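PDB 2C0Z: dTDP-4-dehydrorhamnose 3-epimerase, which epimerises a dTDP-4-keto-6-deoxy sugar at C3, acting together with the methyltransferase NovU on the pathway to the aminocoumarin antibiotic novobiocin. Local coordinates for residues A[38-44]-A[81-85]; A[88-94]-A[107-113]; A[129-133]-A[165-169]; A[152-158]-A[171-177]. All coordinates share one frame; numbering follows the deposited sequence.

Contact 1 of 4, residues A[38-44]-A[81-85]; sequences WYHVDRF and KYVTC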
loop_
_atom_site.group_PDB
_atom_site.type_symbol
_atom_site.label_atom_id
_atom_site.label_comp_id
_atom_site.label_asym_id
_atom_site.label_seq_id
_atom_site.Cartn_x
_atom_site.Cartn_y
_atom_site.Cartn_z
ATOM N N TRP A 38 0.399 -8.628 2.575
ATOM C CA TRP A 38 0.654 -7.873 3.803
ATOM C C TRP A 38 -0.592 -7.400 4.563
ATOM O O TRP A 38 -0.460 -6.858 5.659
ATOM C CB TRP A 38 1.624 -6.701 3.586
ATOM C CG TRP A 38 1.217 -5.622 2.659
ATOM C CD1 TRP A 38 1.152 -5.682 1.305
ATOM C CD2 TRP A 38 0.863 -4.290 3.009
ATOM N NE1 TRP A 38 0.801 -4.461 0.788
ATOM C CE2 TRP A 38 0.604 -3.587 1.819
ATOM C CE3 TRP A 38 0.751 -3.604 4.218
ATOM C CZ2 TRP A 38 0.214 -2.236 1.811
ATOM C CZ3 TRP A 38 0.361 -2.279 4.200
ATOM C CH2 TRP A 38 0.118 -1.604 3.014
ATOM N N TYR A 39 -1.777 -7.593 3.963
ATOM C CA TYR A 39 -3.059 -7.403 4.663
ATOM C C TYR A 39 -4.024 -8.426 4.108
ATOM O O TYR A 39 -4.098 -8.615 2.900
ATOM C CB TYR A 39 -3.662 -6.000 4.399
ATOM C CG TYR A 39 -5.039 -5.845 5.021
ATOM C CD1 TYR A 39 -5.179 -5.552 6.378
ATOM C CD2 TYR A 39 -6.190 -6.073 4.281
ATOM C CE1 TYR A 39 -6.453 -5.460 6.967
ATOM C CE2 TYR A 39 -7.427 -6.005 4.853
ATOM C CZ TYR A 39 -7.552 -5.697 6.207
ATOM O OH TYR A 39 -8.814 -5.618 6.786
ATOM N N HIS A 40 -4.752 -9.096 4.980
ATOM C CA HIS A 40 -5.797 -10.032 4.570
ATOM C C HIS A 40 -7.000 -9.889 5.497
ATOM O O HIS A 40 -6.867 -10.032 6.704
ATOM C CB HIS A 40 -5.283 -11.466 4.632
ATOM C CG HIS A 40 -6.196 -12.477 4.035
ATOM N ND1 HIS A 40 -7.244 -13.051 4.735
ATOM C CD2 HIS A 40 -6.207 -13.034 2.804
ATOM C CE1 HIS A 40 -7.833 -13.950 3.960
ATOM N NE2 HIS A 40 -7.238 -13.950 2.781
ATOM N N VAL A 41 -8.142 -9.538 4.923
ATOM C CA VAL A 41 -9.292 -9.120 5.740
ATOM C C VAL A 41 -9.767 -10.199 6.725
ATOM O O VAL A 41 -10.151 -9.878 7.851
ATOM C CB VAL A 41 -10.452 -8.636 4.863
ATOM C CG1 VAL A 41 -11.008 -9.758 3.998
ATOM C CG2 VAL A 41 -11.545 -7.967 5.749
ATOM N N ASP A 42 -9.738 -11.464 6.321
ATOM C CA ASP A 42 -10.248 -12.514 7.212
ATOM C C ASP A 42 -9.317 -12.697 8.402
ATOM O O ASP A 42 -9.772 -12.764 9.570
ATOM C CB ASP A 42 -10.465 -13.821 6.469
ATOM C CG ASP A 42 -11.418 -13.688 5.311
ATOM O OD1 ASP A 42 -12.411 -12.934 5.408
ATOM O OD2 ASP A 42 -11.242 -14.336 4.277
ATOM N N ARG A 43 -8.009 -12.715 8.126
ATOM C CA ARG A 43 -7.019 -12.812 9.197
ATOM C C ARG A 43 -7.097 -11.607 10.133
ATOM O O ARG A 43 -7.077 -11.735 11.363
ATOM C CB ARG A 43 -5.615 -12.945 8.637
ATOM C CG ARG A 43 -5.438 -14.195 7.799
ATOM C CD ARG A 43 -5.575 -15.515 8.534
ATOM N NE ARG A 43 -4.721 -15.582 9.713
ATOM C CZ ARG A 43 -3.428 -15.915 9.698
ATOM N NH1 ARG A 43 -2.821 -16.231 8.575
ATOM N NH2 ARG A 43 -2.735 -15.911 10.825
ATOM N N PHE A 44 -7.137 -10.422 9.551
ATOM C CA PHE A 44 -7.200 -9.196 10.323
ATOM C C PHE A 44 -8.472 -9.025 11.142
ATOM O O PHE A 44 -8.395 -8.711 12.327
ATOM C CB PHE A 44 -7.041 -7.981 9.395
ATOM C CG PHE A 44 -6.993 -6.686 10.124
ATOM C CD1 PHE A 44 -5.779 -6.153 10.537
ATOM C CD2 PHE A 44 -8.159 -5.960 10.353
ATOM C CE1 PHE A 44 -5.741 -4.940 11.212
ATOM C CE2 PHE A 44 -8.118 -4.756 11.040
ATOM C CZ PHE A 44 -6.905 -4.255 11.459
ATOM N N LYS A 81 -4.361 3.122 11.919
ATOM C CA LYS A 81 -3.375 3.120 10.835
ATOM C C LYS A 81 -2.732 1.751 10.727
ATOM O O LYS A 81 -2.484 1.089 11.730
ATOM C CB LYS A 81 -2.246 4.138 11.106
ATOM C CG LYS A 81 -2.586 5.568 10.906
ATOM C CD LYS A 81 -1.288 6.419 11.064
ATOM C CE LYS A 81 -1.206 7.471 9.992
ATOM N NZ LYS A 81 -2.531 8.097 9.735
ATOM N N TYR A 82 -2.406 1.372 9.503
ATOM C CA TYR A 82 -1.760 0.105 9.182
ATOM C C TYR A 82 -0.569 0.460 8.331
ATOM O O TYR A 82 -0.718 0.906 7.196
ATOM C CB TYR A 82 -2.792 -0.767 8.465
ATOM C CG TYR A 82 -2.499 -2.243 8.329
ATOM C CD1 TYR A 82 -1.690 -2.699 7.316
ATOM C CD2 TYR A 82 -3.045 -3.172 9.204
ATOM C CE1 TYR A 82 -1.423 -4.057 7.160
ATOM C CE2 TYR A 82 -2.803 -4.515 9.061
ATOM C CZ TYR A 82 -1.990 -4.965 8.019
ATOM O OH TYR A 82 -1.795 -6.313 7.876
ATOM N N VAL A 83 0.618 0.277 8.893
ATOM C CA VAL A 83 1.853 0.821 8.351
ATOM C C VAL A 83 2.866 -0.251 7.997
ATOM O O VAL A 83 3.082 -1.187 8.764
ATOM C CB VAL A 83 2.455 1.934 9.236
ATOM C CG1 VAL A 83 2.907 1.412 10.574
ATOM C CG2 VAL A 83 3.590 2.660 8.514
ATOM N N THR A 84 3.538 -0.071 6.848
ATOM C CA THR A 84 4.626 -0.949 6.466
ATOM C C THR A 84 5.716 -0.200 5.727
ATOM O O THR A 84 5.481 0.885 5.194
ATOM C CB THR A 84 4.067 -2.115 5.616
ATOM O OG1 THR A 84 5.018 -3.162 5.549
ATOM C CG2 THR A 84 3.813 -1.741 4.172
ATOM N N CYS A 85 6.924 -0.736 5.735
ATOM C CA CYS A 85 8.018 -0.127 4.973
ATOM C C CYS A 85 8.258 -0.923 3.709
ATOM O O CYS A 85 8.538 -2.119 3.758
ATOM C CB CYS A 85 9.273 -0.047 5.815
ATOM S SG CYS A 85 10.728 0.545 4.909
HETATM O O HOH W 1 -3.562 -8.731 7.837
#

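Contact 2 of 4, residues A[88-94]-A[107-113]; sequences GAVFDVV and WEGTRLD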
loop_
_atom_site.group_PDB
_atom_site.type_symbol
_atom_site.label_atom_id
_atom_site.label_comp_id
_atom_site.label_asym_id
_atom_site.label_seq_id
_atom_site.Cartn_x
_atom_site.Cartn_y
_atom_site.Cartn_z
ATOM N N GLY A 88 13.694 0.206 1.937
ATOM C CA GLY A 88 14.583 0.664 2.969
ATOM C C GLY A 88 14.240 0.083 4.326
ATOM O O GLY A 88 13.764 -1.053 4.444
ATOM N N ALA A 89 14.542 0.860 5.361
ATOM C CA ALA A 89 14.325 0.422 6.725
ATOM C C ALA A 89 14.026 1.608 7.621
ATOM O O ALA A 89 14.638 2.667 7.497
ATOM C CB ALA A 89 15.561 -0.343 7.268
ATOM N N VAL A 90 13.095 1.413 8.542
ATOM C CA VAL A 90 12.772 2.441 9.539
ATOM C C VAL A 90 12.679 1.817 10.914
ATOM O O VAL A 90 12.401 0.623 11.060
ATOM C CB VAL A 90 11.475 3.251 9.291
ATOM C CG1 VAL A 90 11.434 3.825 7.870
ATOM C CG2 VAL A 90 10.215 2.470 9.661
ATOM N N PHE A 91 12.975 2.635 11.922
ATOM C CA PHE A 91 12.644 2.312 13.283
ATOM C C PHE A 91 11.282 2.947 13.531
ATOM O O PHE A 91 11.163 4.178 13.607
ATOM C CB PHE A 91 13.718 2.878 14.206
ATOM C CG PHE A 91 13.526 2.536 15.664
ATOM C CD1 PHE A 91 13.681 1.229 16.097
ATOM C CD2 PHE A 91 13.205 3.531 16.597
ATOM C CE1 PHE A 91 13.539 0.898 17.465
ATOM C CE2 PHE A 91 13.100 3.222 17.964
ATOM C CZ PHE A 91 13.247 1.900 18.383
ATOM N N ASP A 92 10.257 2.119 13.641
ATOM C CA ASP A 92 8.879 2.579 13.771
ATOM C C ASP A 92 8.458 2.560 15.228
ATOM O O ASP A 92 8.680 1.581 15.938
ATOM C CB ASP A 92 7.965 1.649 12.971
ATOM C CG ASP A 92 6.580 2.182 12.875
ATOM O OD1 ASP A 92 6.386 3.055 11.989
ATOM O OD2 ASP A 92 5.676 1.848 13.681
ATOM N N VAL A 93 7.830 3.627 15.679
ATOM C CA VAL A 93 7.478 3.775 17.108
ATOM C C VAL A 93 6.013 4.067 17.284
ATOM O O VAL A 93 5.434 4.968 16.635
ATOM C CB VAL A 93 8.333 4.882 17.757
ATOM C CG1 VAL A 93 7.938 5.166 19.204
ATOM C CG2 VAL A 93 9.780 4.495 17.696
ATOM N N VAL A 94 5.398 3.302 18.170
ATOM C CA VAL A 94 4.040 3.578 18.620
ATOM C C VAL A 94 4.102 4.071 20.063
ATOM O O VAL A 94 4.945 3.632 20.871
ATOM C CB VAL A 94 3.093 2.364 18.490
ATOM C CG1 VAL A 94 2.849 2.010 17.023
ATOM C CG2 VAL A 94 3.647 1.152 19.207
ATOM N N TRP A 107 6.173 3.519 25.077
ATOM C CA TRP A 107 6.354 3.350 23.634
ATOM C C TRP A 107 6.945 1.994 23.287
ATOM O O TRP A 107 7.448 1.270 24.130
ATOM C CB TRP A 107 7.210 4.497 23.096
ATOM C CG TRP A 107 8.624 4.523 23.563
ATOM C CD1 TRP A 107 9.120 5.188 24.682
ATOM C CD2 TRP A 107 9.773 3.919 22.934
ATOM N NE1 TRP A 107 10.470 4.986 24.785
ATOM C CE2 TRP A 107 10.904 4.221 23.729
ATOM C CE3 TRP A 107 9.962 3.145 21.777
ATOM C CZ2 TRP A 107 12.191 3.762 23.423
ATOM C CZ3 TRP A 107 11.262 2.692 21.473
ATOM C CH2 TRP A 107 12.355 3.009 22.277
ATOM N N GLU A 108 6.844 1.648 22.022
ATOM C CA GLU A 108 7.444 0.426 21.523
ATOM C C GLU A 108 7.918 0.661 20.110
ATOM O O GLU A 108 7.199 1.206 19.295
ATOM C CB GLU A 108 6.475 -0.748 21.580
ATOM C CG GLU A 108 7.142 -2.080 21.269
ATOM C CD GLU A 108 6.318 -3.285 21.693
ATOM O OE1 GLU A 108 5.297 -3.136 22.397
ATOM O OE2 GLU A 108 6.716 -4.410 21.326
ATOM N N GLY A 109 9.140 0.228 19.850
ATOM C CA GLY A 109 9.752 0.347 18.539
ATOM C C GLY A 109 9.789 -0.997 17.839
ATOM O O GLY A 109 10.000 -2.040 18.470
ATOM N N THR A 110 9.573 -0.958 16.525
ATOM C CA THR A 110 9.588 -2.132 15.658
ATOM C C THR A 110 10.419 -1.796 14.429
ATOM O O THR A 110 10.272 -0.725 13.857
ATOM C CB THR A 110 8.137 -2.452 15.176
ATOM O OG1 THR A 110 7.268 -2.676 16.311
ATOM C CG2 THR A 110 8.071 -3.736 14.412
ATOM N N ARG A 111 11.271 -2.723 13.982
ATOM C CA ARG A 111 11.977 -2.480 12.718
ATOM C C ARG A 111 11.052 -2.888 11.573
ATOM O O ARG A 111 10.608 -4.044 11.484
ATOM C CB ARG A 111 13.291 -3.245 12.659
ATOM C CG ARG A 111 14.057 -2.990 11.393
ATOM C CD ARG A 111 15.235 -3.917 11.234
ATOM N NE ARG A 111 16.050 -3.600 10.071
ATOM C CZ ARG A 111 17.179 -2.911 10.125
ATOM N NH1 ARG A 111 17.583 -2.403 11.279
ATOM N NH2 ARG A 111 17.870 -2.669 9.016
ATOM N N LEU A 112 10.695 -1.901 10.758
ATOM C CA LEU A 112 9.906 -2.101 9.543
ATOM C C LEU A 112 10.850 -1.909 8.381
ATOM O O LEU A 112 11.364 -0.797 8.168
ATOM C CB LEU A 112 8.724 -1.123 9.473
ATOM C CG LEU A 112 7.677 -1.256 10.586
ATOM C CD1 LEU A 112 6.513 -0.293 10.305
ATOM C CD2 LEU A 112 7.209 -2.693 10.702
ATOM N N ASP A 113 11.105 -2.979 7.636
ATOM C CA ASP A 113 12.012 -2.864 6.505
ATOM C C ASP A 113 11.509 -3.657 5.322
ATOM O O ASP A 113 10.466 -4.326 5.390
ATOM C CB ASP A 113 13.454 -3.221 6.910
ATOM C CG ASP A 113 13.624 -4.670 7.315
ATOM O OD1 ASP A 113 12.841 -5.523 6.894
ATOM O OD2 ASP A 113 14.552 -5.061 8.049
HETATM O O HOH W 2 6.208 0.079 16.286
#

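Contact 3 of 4, residues A[129-133]-A[165-169]; sequences GFCAI and DWPTG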
loop_
_atom_site.group_PDB
_atom_site.type_symbol
_atom_site.label_atom_id
_atom_site.label_comp_id
_atom_site.label_asym_id
_atom_site.label_seq_id
_atom_site.Cartn_x
_atom_site.Cartn_y
_atom_site.Cartn_z
ATOM N N GLY A 129 5.328 7.510 15.202
ATOM C CA GLY A 129 6.492 8.175 14.684
ATOM C C GLY A 129 7.471 7.173 14.101
ATOM O O GLY A 129 7.313 5.954 14.243
ATOM N N PHE A 130 8.508 7.681 13.442
ATOM C CA PHE A 130 9.547 6.796 12.936
ATOM C C PHE A 130 10.817 7.557 12.624
ATOM O O PHE A 130 10.806 8.777 12.474
ATOM C CB PHE A 130 9.066 6.075 11.664
ATOM C CG PHE A 130 8.903 6.972 10.485
ATOM C CD1 PHE A 130 7.729 7.668 10.284
ATOM C CD2 PHE A 130 9.903 7.063 9.531
ATOM C CE1 PHE A 130 7.550 8.477 9.169
ATOM C CE2 PHE A 130 9.740 7.880 8.399
ATOM C CZ PHE A 130 8.553 8.583 8.229
ATOM N N CYS A 131 11.895 6.795 12.482
ATOM C CA CYS A 131 13.206 7.297 12.074
ATOM C C CYS A 131 13.663 6.444 10.881
ATOM O O CYS A 131 13.736 5.242 11.011
ATOM C CB CYS A 131 14.194 7.105 13.216
ATOM S SG CYS A 131 15.811 7.772 12.860
ATOM N N ALA A 132 14.036 7.050 9.762
ATOM C CA ALA A 132 14.650 6.330 8.655
ATOM C C ALA A 132 16.057 5.863 9.030
ATOM O O ALA A 132 16.881 6.675 9.435
ATOM C CB ALA A 132 14.709 7.205 7.422
ATOM N N ILE A 133 16.310 4.564 8.892
ATOM C CA ILE A 133 17.600 3.945 9.164
ATOM C C ILE A 133 18.425 3.907 7.886
ATOM O O ILE A 133 19.650 4.178 7.888
ATOM C CB ILE A 133 17.393 2.493 9.684
ATOM C CG1 ILE A 133 16.709 2.459 11.041
ATOM C CG2 ILE A 133 18.722 1.744 9.717
ATOM C CD1 ILE A 133 16.168 1.032 11.386
ATOM N N ASP A 165 14.515 6.034 22.111
ATOM C CA ASP A 165 15.882 5.738 21.676
ATOM C C ASP A 165 15.977 5.730 20.140
ATOM O O ASP A 165 16.160 4.683 19.532
ATOM C CB ASP A 165 16.321 4.360 22.239
ATOM C CG ASP A 165 16.233 4.265 23.783
ATOM O OD1 ASP A 165 16.874 5.097 24.490
ATOM O OD2 ASP A 165 15.549 3.381 24.372
ATOM N N TRP A 166 15.833 6.902 19.535
ATOM C CA TRP A 166 15.946 7.050 18.079
ATOM C C TRP A 166 17.341 6.654 17.635
ATOM O O TRP A 166 18.314 7.148 18.213
ATOM C CB TRP A 166 15.687 8.501 17.679
ATOM C CG TRP A 166 14.326 9.004 18.028
ATOM C CD1 TRP A 166 14.037 9.981 18.925
ATOM C CD2 TRP A 166 13.054 8.576 17.482
ATOM N NE1 TRP A 166 12.677 10.184 18.999
ATOM C CE2 TRP A 166 12.047 9.350 18.115
ATOM C CE3 TRP A 166 12.665 7.628 16.531
ATOM C CZ2 TRP A 166 10.676 9.198 17.827
ATOM C CZ3 TRP A 166 11.292 7.493 16.234
ATOM C CH2 TRP A 166 10.322 8.252 16.907
ATOM N N PRO A 167 17.449 5.800 16.627
ATOM C CA PRO A 167 18.765 5.325 16.152
ATOM C C PRO A 167 19.432 6.335 15.224
ATOM O O PRO A 167 19.688 6.045 14.047
ATOM C CB PRO A 167 18.410 4.031 15.417
ATOM C CG PRO A 167 17.070 4.306 14.829
ATOM C CD PRO A 167 16.349 5.145 15.890
ATOM N N THR A 168 19.642 7.538 15.738
ATOM C CA THR A 168 20.433 8.567 15.082
ATOM C C THR A 168 20.927 9.514 16.156
ATOM O O THR A 168 20.252 9.730 17.176
ATOM C CB THR A 168 19.626 9.320 14.002
ATOM O OG1 THR A 168 20.404 10.403 13.467
ATOM C CG2 THR A 168 18.387 9.999 14.574
ATOM N N GLY A 169 22.126 10.040 15.934
ATOM C CA GLY A 169 22.713 11.014 16.833
ATOM C C GLY A 169 22.164 12.398 16.555
ATOM O O GLY A 169 22.057 13.216 17.457
HETATM O O HOH W 3 19.107 6.901 11.401
#

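Contact 4 of 4, residues A[152-158]-A[171-177]; sequences EHGVHPL and PLLSPRD. With SO4 (sulfate ion), chain B.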
loop_
_atom_site.group_PDB
_atom_site.type_symbol
_atom_site.label_atom_id
_atom_site.label_comp_id
_atom_site.label_asym_id
_atom_site.label_seq_id
_atom_site.Cartn_x
_atom_site.Cartn_y
_atom_site.Cartn_z
ATOM N N GLU A 152 -5.715 16.376 13.556
ATOM C CA GLU A 152 -4.367 15.798 13.607
ATOM C C GLU A 152 -3.427 16.636 14.443
ATOM O O GLU A 152 -3.196 17.824 14.164
ATOM C CB GLU A 152 -3.737 15.581 12.236
ATOM C CG GLU A 152 -2.501 14.680 12.377
ATOM C CD GLU A 152 -1.852 14.348 11.057
ATOM O OE1 GLU A 152 -2.583 13.962 10.129
ATOM O OE2 GLU A 152 -0.609 14.462 10.956
ATOM N N HIS A 153 -2.870 16.011 15.474
ATOM C CA HIS A 153 -2.016 16.704 16.409
ATOM C C HIS A 153 -0.765 15.890 16.682
ATOM O O HIS A 153 -0.549 14.834 16.071
ATOM C CB HIS A 153 -2.822 17.010 17.656
ATOM C CG HIS A 153 -4.032 17.841 17.356
ATOM N ND1 HIS A 153 -5.322 17.426 17.606
ATOM C CD2 HIS A 153 -4.135 19.049 16.758
ATOM C CE1 HIS A 153 -6.160 18.366 17.212
ATOM N NE2 HIS A 153 -5.466 19.350 16.675
ATOM N N GLY A 154 0.085 16.407 17.558
ATOM C CA GLY A 154 1.289 15.674 17.881
ATOM C C GLY A 154 1.913 16.054 19.197
ATOM O O GLY A 154 1.524 17.053 19.820
ATOM N N VAL A 155 2.864 15.232 19.614
ATOM C CA VAL A 155 3.745 15.586 20.704
ATOM C C VAL A 155 5.198 15.515 20.237
ATOM O O VAL A 155 5.533 14.895 19.227
ATOM C CB VAL A 155 3.464 14.751 21.984
ATOM C CG1 VAL A 155 2.017 14.829 22.416
ATOM C CG2 VAL A 155 3.873 13.364 21.846
ATOM N N HIS A 156 6.066 16.163 20.982
ATOM C CA HIS A 156 7.458 16.284 20.611
ATOM C C HIS A 156 8.147 14.926 20.627
ATOM O O HIS A 156 8.089 14.210 21.630
ATOM C CB HIS A 156 8.187 17.228 21.554
ATOM C CG HIS A 156 9.411 17.815 20.954
ATOM N ND1 HIS A 156 10.552 17.082 20.731
ATOM C CD2 HIS A 156 9.684 19.078 20.549
ATOM C CE1 HIS A 156 11.466 17.860 20.179
ATOM N NE2 HIS A 156 10.971 19.081 20.081
ATOM N N PRO A 157 8.783 14.539 19.522
ATOM C CA PRO A 157 9.418 13.209 19.487
ATOM C C PRO A 157 10.644 13.060 20.389
ATOM O O PRO A 157 11.059 11.935 20.655
ATOM C CB PRO A 157 9.783 13.039 18.006
ATOM C CG PRO A 157 9.925 14.380 17.492
ATOM C CD PRO A 157 8.942 15.267 18.245
ATOM N N LEU A 158 11.188 14.177 20.891
ATOM C CA LEU A 158 12.257 14.127 21.879
ATOM C C LEU A 158 11.738 14.370 23.305
ATOM O O LEU A 158 12.519 14.662 24.223
ATOM C CB LEU A 158 13.372 15.130 21.508
ATOM C CG LEU A 158 13.918 15.023 20.083
ATOM C CD1 LEU A 158 15.085 16.023 19.908
ATOM C CD2 LEU A 158 14.368 13.661 19.753
ATOM N N PRO A 171 18.899 13.687 14.980
ATOM C CA PRO A 171 17.531 13.671 14.443
ATOM C C PRO A 171 17.176 14.902 13.605
ATOM O O PRO A 171 17.354 16.033 14.026
ATOM C CB PRO A 171 16.650 13.590 15.700
ATOM C CG PRO A 171 17.554 13.878 16.862
ATOM C CD PRO A 171 18.920 13.477 16.440
ATOM N N LEU A 172 16.681 14.679 12.399
ATOM C CA LEU A 172 16.219 15.774 11.566
ATOM C C LEU A 172 14.704 15.895 11.753
ATOM O O LEU A 172 13.945 15.037 11.257
ATOM C CB LEU A 172 16.558 15.525 10.088
ATOM N N LEU A 173 14.289 16.972 12.430
ATOM C CA LEU A 173 12.878 17.276 12.716
ATOM C C LEU A 173 12.373 18.401 11.829
ATOM O O LEU A 173 13.086 19.384 11.589
ATOM C CB LEU A 173 12.715 17.719 14.188
ATOM C CG LEU A 173 12.516 16.669 15.279
ATOM C CD1 LEU A 173 13.349 15.453 15.091
ATOM C CD2 LEU A 173 12.737 17.290 16.644
ATOM N N SER A 174 11.132 18.284 11.375
ATOM C CA SER A 174 10.434 19.344 10.676
ATOM C C SER A 174 10.090 20.437 11.689
ATOM O O SER A 174 10.054 20.164 12.888
ATOM C CB SER A 174 9.144 18.811 10.081
ATOM O OG SER A 174 8.237 18.453 11.127
ATOM N N PRO A 175 9.821 21.654 11.233
ATOM C CA PRO A 175 9.421 22.719 12.160
ATOM C C PRO A 175 8.214 22.302 13.005
ATOM O O PRO A 175 8.199 22.535 14.225
ATOM C CB PRO A 175 9.111 23.902 11.219
ATOM C CG PRO A 175 9.942 23.638 10.014
ATOM C CD PRO A 175 9.933 22.140 9.838
ATOM N N ARG A 176 7.248 21.633 12.384
ATOM C CA ARG A 176 6.062 21.154 13.089
ATOM C C ARG A 176 6.471 20.293 14.292
ATOM O O ARG A 176 5.965 20.489 15.387
ATOM C CB ARG A 176 5.161 20.368 12.151
ATOM C CG ARG A 176 4.129 19.517 12.829
ATOM C CD ARG A 176 3.450 18.469 11.972
ATOM N NE ARG A 176 2.495 17.725 12.798
ATOM C CZ ARG A 176 1.625 16.841 12.334
ATOM N NH1 ARG A 176 1.581 16.572 11.035
ATOM N NH2 ARG A 176 0.796 16.221 13.174
ATOM N N ASP A 177 7.343 19.312 14.094
ATOM C CA ASP A 177 7.680 18.401 15.191
ATOM C C ASP A 177 8.625 19.039 16.216
ATOM O O ASP A 177 8.548 18.738 17.400
ATOM C CB ASP A 177 8.243 17.087 14.642
ATOM C CG ASP A 177 7.225 16.307 13.865
ATOM O OD1 ASP A 177 6.001 16.501 14.090
ATOM O OD2 ASP A 177 7.546 15.458 12.978
HETATM S S SO4 B . 5.544 18.147 8.253
HETATM O O1 SO4 B . 4.222 17.585 7.967
HETATM O O2 SO4 B . 6.470 17.794 7.164
HETATM O O3 SO4 B . 5.389 19.603 8.370
HETATM O O4 SO4 B . 6.029 17.628 9.543
HETATM O O HOH W 4 4.662 16.231 16.617
#

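Contact 1 of 4, residues A[38-44]-A[81-85]
Y82 projects from strand 81-85 between W38, Y39 and F44, and the four residues form an aromatic cluster. The direct polar contact is a short hydrogen bond: Y82 OH donates to W38 O at 2.6 Å, reaching a lone pair of the carbonyl in its plane. That commits the hydroxyl hydrogen, and a bridging water donates to Y82 OH while accepting from H40 N.

The ring contacts differ in their angles. Y39 turns its edge to the face of Y82, CD1 standing 3.6 Å from Y82 CZ with the planes at 85°, a T-shaped pair. F44 and W38 meet Y82 obliquely, through F44 CE1 to Y82 CE2 at 3.7 Å and W38 CE3 to Y82 CE1 at 3.7 Å. With CG anti to its backbone N (chi1 -165°), the Y82 ring extends across the gap between two strands whose segment axes come no nearer than 9.2 Å.

A CH-pi contact completes the set: T84 CG2 lies over one face of the W38 indole, 3.7 Å from the centroid of its six-membered ring. T84 OG1 bonds instead to R118 O. Strand 33-40 also pairs with a strand of the second subunit through Y39 and H40. The chemistry thus implies a buried, mostly apolar joint bordering the dimer interface, with the hydroxyl of Y82 satisfied by a carbonyl and a water.

Contact 2 of 4, residues A[88-94]-A[107-113]
V90, D92 and V94 pair with L112, T110 and E108 in an antiparallel beta hairpin at one margin of a sheet of the RmlC-like cupin fold. Each pair exchanges two backbone hydrogen bonds, the V90 N to L112 O bond measuring 2.8 Å. Between them lie the non-hydrogen-bonded pairs, including F91 with R111 and V93 with G109.

On the face bearing F91 and V93, F91 CZ meets W107 CZ3 at 3.8 Å, edge against edge, and also packs on G109 CA. V93 CG1 touches W107 CE3 at 3.8 Å. At the far end R111 NE forms a salt bridge with D113 OD2, and its NH2 lies beside A89 CB.

On the other face D92, its CG anti to the backbone N (chi1 -171°), carries its carboxylate against L112 CD1, 3.6 Å from CG. D92 OD1 accepts a hydrogen bond from NE2 of H128, a substrate-binding residue by similarity, so D92 probably orients it. One water sits among D92 O, D92 OD2 and T110 OG1, 3.0 Å from T110 OG1.

Contact 3 of 4, residues A[129-133]-A[165-169]
W166 lays the rim of its indole along strand 129-132, and its side chain can be followed from the loop to the sheet. CB leaves the backbone with CG anti to the carbonyl carbon (chi1 -61°), which, with chi2 at 114°, brings the six-membered ring toward the strand. CE3 is the first ring atom to arrive, 3.7 Å from C131 CB. CZ3 goes on to the main chain of F130, meeting its carbonyl carbon C at 3.6 Å. CH2, the farthest atom, reaches 4.0 Å from F130 N and 4.1 Å from G129 C, the latter at the ring's edge near its plane. The tip of the indole thus lies close to the main chain of G129. On the five-membered ring, NE1 hydrogen-bonds to P157 O.

The next two residues extend the contact along C131. P167 sets CD 4.0 Å from C131 CB and CG near I133 CG1, while T168 CG2 touches C131 SG at 3.8 Å. P167 is the centre of an inverse gamma turn, with a weak bond from T168 N to W166 O. One water donates both to A132 O and to P167 O, at 2.8 Å from the latter, linking the two backbones.

The side chain of F130 leaves its backbone away from the loop, and its ring packs near Y141, the proton donor by similarity. Here a loop packs on the outer side of a cupin beta-sheet whose other side faces the probable active site.

Contact 4 of 4, residues A[152-158]-A[171-177]
Strand 152-154 and the start of helix 175-178 meet at the probable substrate site, E152 and R176 being substrate-binding residues by similarity. R176 forms an end-on salt bridge with E152, NH1 at 3.0 Å and NH2 at 3.2 Å both reaching E152 OE2 on its anti side. The oxygen lies in the guanidinium plane, while the carboxylate is turned 36° from it. Extended from CG to NE, the arginine carries its charge back to the strand.

A sulfate ion, probably from the crystallisation liquor, takes a hydrogen bond from S174 OG at 2.8 Å to its O4. S174 OG also accepts from D177 N as N-cap.

D177 O lies over one face of the H156 ring, whose ND1 accepts from L158 N at 3.0 Å in the ring plane. L173 CD2 touches H156 CE1 at 3.8 Å, and P157 and L158 pack on L173. D177 OD1 hydrogen-bonds to NE2 of H71, the proton acceptor by similarity, a pair consistent with the RmlC-type epimerase active site.

All touching residues of contact 1 are buried, contacts 2 and 3 are partly so, and contact 4 lies at the surface. Their chemistry follows: aromatic rings around one hydroxyl in contact 1, backbone pairing in contact 2, apolar loop-on-sheet packing in contact 3, and charges with a bound anion in contact 4. Contacts 2 and 3 share a sheet, where strands 89-96 and 126-132 are neighbours, and contact 4 reaches its other margin through strand 152-154. Contacts 3 and 4 are joined through the loop that holds W166. Contact 1 belongs to the facing sheet and touches contact 2 through C85 and L112. Contacts 1 and 4 both meet the second subunit.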